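Local coordinates for protein alanine dehydrogenase/pyridine nucleotide transhydrogenase (Mycobacterium smegmatis str. MC2 155, PDB 3P2Y) that probably serves as the alpha-1 subunit of a proton-pumping transhydrogenase that passes hydride between NADH and NADP, at residues A[28-33]-A[90-95]; A[35-40]-A[330-335]. All blocks are in the same frame, centred on the assembly; numbering follows the deposited sequence.

Contact 1: A[28-33]-A[90-95]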
loop_
_atom_site.group_PDB
_atom_site.type_symbol
_atom_site.label_atom_id
_atom_site.label_comp_id
_atom_site.label_asym_id
_atom_site.label_seq_id
_atom_site.Cartn_x
_atom_site.Cartn_y
_atom_site.Cartn_z
ATOM N N PRO A 28 -29.150 5.892 2.054
ATOM C CA PRO A 28 -28.563 7.156 2.502
ATOM C C PRO A 28 -27.045 7.275 2.271
ATOM O O PRO A 28 -26.334 6.263 2.080
ATOM C CB PRO A 28 -28.837 7.176 4.018
ATOM C CG PRO A 28 -29.052 5.756 4.403
ATOM C CD PRO A 28 -29.365 4.941 3.154
ATOM N N ARG A 29 -26.571 8.518 2.270
ATOM C CA ARG A 29 -25.145 8.798 2.384
ATOM C C ARG A 29 -24.704 8.462 3.804
ATOM O O ARG A 29 -25.395 8.793 4.776
ATOM C CB ARG A 29 -24.882 10.278 2.095
ATOM C CG ARG A 29 -23.417 10.620 2.197
ATOM C CD ARG A 29 -23.203 12.107 1.935
ATOM N NE ARG A 29 -21.867 12.517 2.390
ATOM C CZ ARG A 29 -21.561 12.911 3.646
ATOM N NH1 ARG A 29 -20.309 13.269 3.941
ATOM N NH2 ARG A 29 -22.481 12.965 4.613
ATOM N N GLU A 30 -23.581 7.742 3.929
ATOM C CA GLU A 30 -23.016 7.462 5.247
ATOM C C GLU A 30 -22.420 8.720 5.864
ATOM O O GLU A 30 -21.599 9.364 5.231
ATOM C CB GLU A 30 -21.947 6.370 5.116
ATOM C CG GLU A 30 -22.594 5.028 4.738
ATOM C CD GLU A 30 -23.529 4.505 5.822
ATOM O OE1 GLU A 30 -23.130 4.492 7.005
ATOM O OE2 GLU A 30 -24.663 4.123 5.495
ATOM N N SER A 31 -22.824 9.031 7.099
ATOM C CA SER A 31 -22.425 10.280 7.775
ATOM C C SER A 31 -21.199 10.138 8.674
ATOM O O SER A 31 -20.622 11.144 9.074
ATOM C CB SER A 31 -23.603 10.813 8.611
ATOM O OG SER A 31 -24.057 9.850 9.552
ATOM N N ALA A 32 -20.813 8.893 9.003
ATOM C CA ALA A 32 -19.680 8.664 9.918
ATOM C C ALA A 32 -18.352 9.185 9.376
ATOM O O ALA A 32 -18.064 9.062 8.174
ATOM C CB ALA A 32 -19.576 7.187 10.296
ATOM N N GLU A 33 -17.541 9.788 10.253
ATOM C CA GLU A 33 -16.251 10.322 9.822
ATOM C C GLU A 33 -15.399 9.195 9.202
ATOM O O GLU A 33 -15.273 8.103 9.800
ATOM C CB GLU A 33 -15.478 10.969 10.991
ATOM N N LYS A 90 -28.516 0.654 4.884
ATOM C CA LYS A 90 -27.348 1.535 5.095
ATOM C C LYS A 90 -26.203 0.698 5.613
ATOM O O LYS A 90 -26.378 -0.494 5.833
ATOM C CB LYS A 90 -27.706 2.691 6.062
ATOM C CG LYS A 90 -27.745 2.324 7.566
ATOM C CD LYS A 90 -28.234 3.550 8.436
ATOM C CE LYS A 90 -27.390 4.840 8.192
ATOM N NZ LYS A 90 -25.864 4.631 8.218
ATOM N N VAL A 91 -25.040 1.313 5.818
ATOM C CA VAL A 91 -23.867 0.592 6.296
ATOM C C VAL A 91 -23.770 0.690 7.822
ATOM O O VAL A 91 -23.994 -0.306 8.514
ATOM C CB VAL A 91 -22.557 1.126 5.636
ATOM C CG1 VAL A 91 -21.307 0.267 6.105
ATOM C CG2 VAL A 91 -22.669 1.089 4.120
ATOM N N ASN A 92 -23.399 1.864 8.344
ATOM C CA ASN A 92 -23.172 2.018 9.795
ATOM C C ASN A 92 -24.449 2.238 10.603
ATOM O O ASN A 92 -25.477 2.611 10.038
ATOM C CB ASN A 92 -22.207 3.185 10.060
ATOM C CG ASN A 92 -20.839 2.933 9.462
ATOM O OD1 ASN A 92 -20.260 3.780 8.751
ATOM N ND2 ASN A 92 -20.310 1.773 9.747
ATOM N N PRO A 93 -24.398 1.971 11.929
ATOM C CA PRO A 93 -25.608 2.190 12.750
ATOM C C PRO A 93 -26.119 3.617 12.564
ATOM O O PRO A 93 -25.299 4.548 12.456
ATOM C CB PRO A 93 -25.098 1.991 14.179
ATOM C CG PRO A 93 -23.999 0.919 14.027
ATOM C CD PRO A 93 -23.313 1.297 12.683
ATOM N N PRO A 94 -27.449 3.804 12.573
ATOM C CA PRO A 94 -28.016 5.122 12.427
ATOM C C PRO A 94 -27.798 5.964 13.682
ATOM O O PRO A 94 -27.759 5.426 14.802
ATOM C CB PRO A 94 -29.520 4.849 12.244
ATOM C CG PRO A 94 -29.759 3.584 13.035
ATOM C CD PRO A 94 -28.489 2.764 12.770
ATOM N N THR A 95 -27.634 7.273 13.484
ATOM C CA THR A 95 -27.581 8.222 14.602
ATOM C C THR A 95 -29.010 8.493 15.085
ATOM O O THR A 95 -29.996 8.141 14.415
ATOM C CB THR A 95 -26.996 9.564 14.168
ATOM O OG1 THR A 95 -27.883 10.159 13.222
ATOM C CG2 THR A 95 -25.600 9.411 13.521
HETATM O O HOH W 1 -25.694 7.569 7.397
#

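Contact 2: A[35-40]-A[330-335]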
loop_
_atom_site.group_PDB
_atom_site.type_symbol
_atom_site.label_atom_id
_atom_site.label_comp_id
_atom_site.label_asym_id
_atom_site.label_seq_id
_atom_site.Cartn_x
_atom_site.Cartn_y
_atom_site.Cartn_z
ATOM N N GLU A 35 -15.954 7.397 6.641
ATOM C CA GLU A 35 -16.664 6.319 5.945
ATOM C C GLU A 35 -16.748 6.667 4.464
ATOM O O GLU A 35 -17.080 7.819 4.116
ATOM C CB GLU A 35 -18.077 6.120 6.497
ATOM C CG GLU A 35 -18.806 4.922 5.826
ATOM C CD GLU A 35 -18.005 3.623 5.983
ATOM O OE1 GLU A 35 -17.952 3.101 7.109
ATOM O OE2 GLU A 35 -17.398 3.129 5.012
ATOM N N ARG A 36 -16.442 5.701 3.599
ATOM C CA ARG A 36 -16.577 5.893 2.154
ATOM C C ARG A 36 -17.507 4.875 1.488
ATOM O O ARG A 36 -17.789 5.018 0.303
ATOM C CB ARG A 36 -15.204 5.811 1.454
ATOM C CG ARG A 36 -14.273 6.956 1.891
ATOM C CD ARG A 36 -12.851 6.771 1.309
ATOM N NE ARG A 36 -12.872 6.763 -0.162
ATOM C CZ ARG A 36 -11.902 6.282 -0.945
ATOM N NH1 ARG A 36 -10.798 5.750 -0.425
ATOM N NH2 ARG A 36 -12.048 6.342 -2.263
ATOM N N ARG A 37 -17.959 3.861 2.222
ATOM C CA ARG A 37 -18.842 2.860 1.640
ATOM C C ARG A 37 -20.251 3.444 1.501
ATOM O O ARG A 37 -20.596 4.476 2.131
ATOM C CB ARG A 37 -18.890 1.574 2.499
ATOM C CG ARG A 37 -17.532 0.816 2.525
ATOM C CD ARG A 37 -17.521 -0.289 3.586
ATOM N NE ARG A 37 -17.588 0.292 4.920
ATOM C CZ ARG A 37 -17.750 -0.409 6.035
ATOM N NH1 ARG A 37 -17.872 -1.743 5.971
ATOM N NH2 ARG A 37 -17.817 0.217 7.218
ATOM N N VAL A 38 -21.036 2.755 0.685
ATOM C CA VAL A 38 -22.463 3.062 0.451
ATOM C C VAL A 38 -23.193 1.718 0.378
ATOM O O VAL A 38 -22.647 0.741 -0.112
ATOM C CB VAL A 38 -22.623 3.882 -0.896
ATOM C CG1 VAL A 38 -22.084 3.102 -2.109
ATOM C CG2 VAL A 38 -24.102 4.289 -1.117
ATOM N N ALA A 39 -24.427 1.636 0.898
ATOM C CA ALA A 39 -25.042 0.303 1.096
ATOM C C ALA A 39 -25.409 -0.402 -0.204
ATOM O O ALA A 39 -25.359 -1.614 -0.248
ATOM C CB ALA A 39 -26.272 0.374 2.021
ATOM N N LEU A 40 -25.789 0.353 -1.239
ATOM C CA LEU A 40 -25.979 -0.244 -2.560
ATOM C C LEU A 40 -25.119 0.493 -3.573
ATOM O O LEU A 40 -25.009 1.720 -3.515
ATOM C CB LEU A 40 -27.452 -0.160 -3.007
ATOM C CG LEU A 40 -28.512 -0.847 -2.140
ATOM C CD1 LEU A 40 -29.877 -0.662 -2.819
ATOM C CD2 LEU A 40 -28.183 -2.368 -1.939
ATOM N N ASN A 330 -10.829 1.457 9.875
ATOM C CA ASN A 330 -11.884 1.150 8.902
ATOM C C ASN A 330 -11.273 0.790 7.575
ATOM O O ASN A 330 -11.290 1.585 6.627
ATOM C CB ASN A 330 -12.870 2.336 8.797
ATOM C CG ASN A 330 -14.147 1.994 8.006
ATOM O OD1 ASN A 330 -14.275 0.898 7.418
ATOM N ND2 ASN A 330 -15.097 2.955 7.976
ATOM N N LEU A 331 -10.651 -0.394 7.514
ATOM C CA LEU A 331 -10.032 -0.795 6.250
ATOM C C LEU A 331 -11.024 -0.986 5.069
ATOM O O LEU A 331 -10.668 -0.672 3.930
ATOM C CB LEU A 331 -9.136 -2.026 6.441
ATOM C CG LEU A 331 -7.855 -1.693 7.219
ATOM C CD1 LEU A 331 -7.102 -3.017 7.482
ATOM C CD2 LEU A 331 -6.919 -0.731 6.434
ATOM N N PRO A 332 -12.264 -1.474 5.330
ATOM C CA PRO A 332 -13.246 -1.560 4.243
ATOM C C PRO A 332 -13.479 -0.230 3.521
ATOM O O PRO A 332 -13.594 -0.210 2.280
ATOM C CB PRO A 332 -14.528 -2.034 4.978
ATOM C CG PRO A 332 -13.952 -2.979 6.017
ATOM C CD PRO A 332 -12.789 -2.090 6.566
ATOM N N ALA A 333 -13.503 0.873 4.283
ATOM C CA ALA A 333 -13.692 2.202 3.700
ATOM C C ALA A 333 -12.524 2.595 2.771
ATOM O O ALA A 333 -12.692 3.414 1.879
ATOM C CB ALA A 333 -13.879 3.254 4.800
ATOM N N THR A 334 -11.357 1.973 2.951
ATOM C CA THR A 334 -10.207 2.285 2.089
ATOM C C THR A 334 -10.253 1.614 0.711
ATOM O O THR A 334 -9.398 1.872 -0.129
ATOM C CB THR A 334 -8.848 1.975 2.733
ATOM O OG1 THR A 334 -8.629 0.548 2.766
ATOM C CG2 THR A 334 -8.758 2.568 4.151
ATOM N N MET A 335 -11.242 0.765 0.493
ATOM C CA MET A 335 -11.377 0.091 -0.809
ATOM C C MET A 335 -12.877 0.023 -1.078
ATOM O O MET A 335 -13.505 -1.050 -1.131
ATOM C CB MET A 335 -10.690 -1.299 -0.785
ATOM C CG MET A 335 -10.408 -1.838 -2.233
ATOM S SD MET A 335 -9.810 -3.541 -2.120
ATOM C CE MET A 335 -11.364 -4.395 -1.997
HETATM O O HOH W 2 -9.680 3.805 -2.195
#

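Contact 1: A[28-33]-A[90-95]
The carboxylate of Glu-30 reaches the loop that follows strand 87-89 and takes backbone N-H groups with both oxygens. Val-91 N donates to Glu-30 OE2 at 2.9 Å in a nearly straight bond (172°), and Asn-92 N donates to Glu-30 OE1 at 3.0 Å. Both donors stand well above the carboxylate plane, on the same side. With CG anti to the carbonyl carbon (chi1 -68°) and the chain bent at chi2 (-64°), the carboxylate comes over these two amides.

Lys-90 adds charge from the other side of that plane: its NZ forms a salt bridge with Glu-30 OE1 at 3.0 Å and a weak hydrogen bond to OE2. Bends at chi3 and chi4 also let NZ donate to Asn-92 O (2.7 Å) in its own segment. A water accepts from Lys-90 NZ and Ser-31 N and donates to Arg-29 O, tying the ammonium to the opposite backbone.

Nonpolar contact is slight: Pro-28 CG meets Lys-90 CB at 3.7 Å, and Val-91 CG2 lies 4.0 Å from Glu-30 CG. The Val-91 methine, CB, rests 3.5 Å from the carboxylate carbon, Glu-30 CD.

The loops follow neighbouring parallel strands, 24-27 and 87-89, of the N-terminal domain. With two amide donors and an ammonium group around it, the buried Glu-30 carboxylate is probably stabilised as the anion, bonding the loops together beyond the strand ends.

Contact 2: A[35-40]-A[330-335]
An Asx motif at Asn-330, just before helix 336-354, meets the loop after strand 24-27 through Glu-35. Asn-330 ND2 donates to Glu-35 OE1 at 3.0 Å; the oxygen lies in the amide plane, whereas the nitrogen sits above the carboxylate plane. Arg-37 grips the same carboxylate side-on, NE to Glu-35 OE2 at 2.8 Å and NH2 to OE1 at 2.9 Å. At OE1 the arginine and asparagine nitrogens arrive from opposite faces. Arg-37 N also donates to OE2, on its anti lone pair. A bend at chi2 (57°) turns the Glu-35 carboxylate back to these donors.

The contact ties the N-terminal domain's loop to the entry of helix 336-354, which with helix 148-167 links the two domains in this family. The motif is closed by Ala-333 N, which donates to Asn-330 OD1 at 3.2 Å from above the carbonyl plane. Residues 331-334, helical in backbone angles, bring Pro-332 alongside Arg-37, with Pro-332 CB over a face of the guanidinium, 3.5 Å from NH1, which also bonds Gln-152. Ala-333 CB packs 3.5 Å from Glu-35 OE2. Arg-36, whose NE donates to Gly-64 O, runs past with CD 3.4 Å from Ala-333 O; a water joins its NH1 to Thr-334 O.

Both contacts use the connection between strand 24-27 and helix 42-50, but join it to different elements. Contact 1 stays within one sheet's loops, whereas contact 2 brings together segments almost 300 residues apart, one from the N-terminal domain, the other from the C-terminal part of the sequence. Contact 1 reaches solvent through Ser-31, Ala-32 and Thr-95; no touching residue of contact 2 is fully exposed, and it lies nearer the chain centre, bordered by Thr-169 and Phe-171 of the second subunit. A glutamate carboxylate is central to both: main-chain amides and a lysine across the contact hold one, an arginine of its own segment and an asparagine across the contact the other. Glu-30 CB packs 3.5 Å from Glu-35 CG.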